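Long-range contact in CT009 (Chlamydia trachomatis, PDB 4GQM), which is of unknown function but carries a helix-turn-helix domain, so it probably binds DNA, and crystallises as a sub-domain-swapped dimer: residues 3-8 / 101-105. Sequence-based numbering, arbitrary orientation. Where two conformers were deposited one is given.
Sequences MSEHVH and LDLES
His8 and Glu104 meet through a single, almost linear hydrogen bond: NE2 of His8 donates to OE2 of Glu104 at 2.9 Å, with an N-H...O angle of 176°. The oxygen lies in the imidazole plane and receives the proton on its syn side, ring and carboxylate being 28° from coplanar. Glu104 starts out pointing away from helix 2-24, and the bend at chi2 (-53°) folds its carboxylate back to the imidazole. Beside this bond, Leu103 lays its branched end against Ser4, CG of the leucine lying 3.7 Å from CB of the serine. In one of its two conformers Met3 crosses Leu103 at about a right angle, its SD 4.0 Å from CD1 of the leucine; Val7 CG1, likewise in one of two conformers, comes only to 4.5 Å from Leu103 CD2. The contact thus joins the two ends of the modelled chain of this all-helical helix-turn-helix protein, the start of helix 2-24 to the close of helix 83-104. Two waters bridge the segments. One accepts from Ser4 N and donates to Leu103 O at 2.8 Å; the other links Ser4 OG to Glu104 OE1, to which it donates at 2.7 Å. Ser4 OG is also hydrogen-bonded to N of Gly1, probably a cloning remnant, which makes a backbone hydrogen bond with Glu104. Farther out, Tyr84 of the second subunit packs on Val7 and stacks on the ring of His6.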
# COMPACT_ATOMS: atom_id res chain seq x y z
N MET A 3 19.79 -5.17 -14.38
CA MET A 3 18.52 -4.48 -14.20
C MET A 3 18.36 -3.98 -12.76
O MET A 3 17.99 -2.80 -12.53
CB MET A 3 17.36 -5.39 -14.56
CG MET A 3 16.01 -4.74 -14.32
SD MET A 3 14.63 -5.84 -14.66
CE MET A 3 14.85 -6.18 -16.40
N SER A 4 18.66 -4.85 -11.80
CA SER A 4 18.52 -4.41 -10.41
C SER A 4 19.49 -3.28 -10.08
O SER A 4 19.17 -2.37 -9.33
CB SER A 4 18.63 -5.57 -9.42
OG SER A 4 19.91 -6.13 -9.43
N GLU A 5 20.68 -3.33 -10.64
CA GLU A 5 21.62 -2.25 -10.37
C GLU A 5 21.10 -0.90 -10.90
O GLU A 5 21.20 0.11 -10.19
CB GLU A 5 23.01 -2.61 -10.91
CG GLU A 5 23.65 -3.71 -10.02
CD GLU A 5 24.72 -4.51 -10.71
OE1 GLU A 5 25.18 -4.06 -11.77
OE2 GLU A 5 25.11 -5.59 -10.22
N HIS A 6 20.48 -0.89 -12.09
CA HIS A 6 19.89 0.38 -12.57
C HIS A 6 18.71 0.82 -11.68
O HIS A 6 18.58 1.99 -11.39
CB HIS A 6 19.38 0.26 -14.00
CG HIS A 6 20.45 0.29 -15.04
ND1 HIS A 6 21.04 1.46 -15.46
CD2 HIS A 6 21.00 -0.70 -15.76
CE1 HIS A 6 21.91 1.19 -16.41
NE2 HIS A 6 21.91 -0.11 -16.62
N VAL A 7 17.85 -0.11 -11.26
CA VAL A 7 16.70 0.20 -10.41
C VAL A 7 17.15 0.86 -9.11
O VAL A 7 16.64 1.88 -8.71
CB VAL A 7 15.88 -1.10 -10.08
CG1 VAL A 7 14.88 -0.88 -8.92
CG2 VAL A 7 15.15 -1.59 -11.35
N HIS A 8 18.12 0.26 -8.46
CA HIS A 8 18.53 0.80 -7.16
C HIS A 8 19.21 2.15 -7.32
O HIS A 8 19.03 3.07 -6.50
CB HIS A 8 19.42 -0.18 -6.41
CG HIS A 8 18.74 -1.45 -6.06
ND1 HIS A 8 17.57 -1.51 -5.33
CD2 HIS A 8 19.05 -2.72 -6.38
CE1 HIS A 8 17.21 -2.78 -5.20
NE2 HIS A 8 18.10 -3.53 -5.81
N LEU A 101 13.53 -10.95 -4.56
CA LEU A 101 14.67 -11.86 -4.72
C LEU A 101 15.00 -12.04 -6.20
O LEU A 101 16.19 -12.03 -6.59
CB LEU A 101 14.38 -13.21 -4.07
CG LEU A 101 15.51 -14.25 -4.23
CD1 LEU A 101 15.31 -15.40 -3.24
CD2 LEU A 101 15.60 -14.82 -5.65
N ASP A 102 13.97 -12.22 -7.03
CA ASP A 102 14.19 -12.53 -8.45
C ASP A 102 14.79 -11.35 -9.18
O ASP A 102 15.57 -11.51 -10.13
CB ASP A 102 12.88 -12.91 -9.15
CG ASP A 102 12.34 -14.26 -8.72
OD1 ASP A 102 13.07 -15.04 -8.06
OD2 ASP A 102 11.16 -14.56 -9.04
N LEU A 103 14.43 -10.14 -8.77
CA LEU A 103 14.96 -8.96 -9.41
C LEU A 103 16.47 -8.97 -9.31
O LEU A 103 17.15 -8.56 -10.25
CB LEU A 103 14.40 -7.72 -8.73
CG LEU A 103 15.03 -6.40 -9.15
CD1 LEU A 103 14.95 -6.16 -10.67
CD2 LEU A 103 14.36 -5.27 -8.39
N GLU A 104 17.00 -9.39 -8.18
CA GLU A 104 18.46 -9.40 -8.01
C GLU A 104 19.12 -10.40 -8.97
O GLU A 104 20.22 -10.15 -9.49
CB GLU A 104 18.82 -9.73 -6.56
CG GLU A 104 18.35 -8.68 -5.58
CD GLU A 104 18.82 -7.30 -5.97
OE1 GLU A 104 20.04 -7.13 -6.23
OE2 GLU A 104 17.97 -6.38 -6.04
N SER A 105 18.46 -11.53 -9.20
CA SER A 105 19.01 -12.58 -10.05
C SER A 105 19.02 -12.17 -11.53
O SER A 105 18.10 -11.50 -12.02
CB SER A 105 18.19 -13.85 -9.89
OG SER A 105 17.73 -14.01 -8.54
O HOH W 1 19.05 -7.78 -12.15
O HOH W 2 21.55 -5.20 -7.39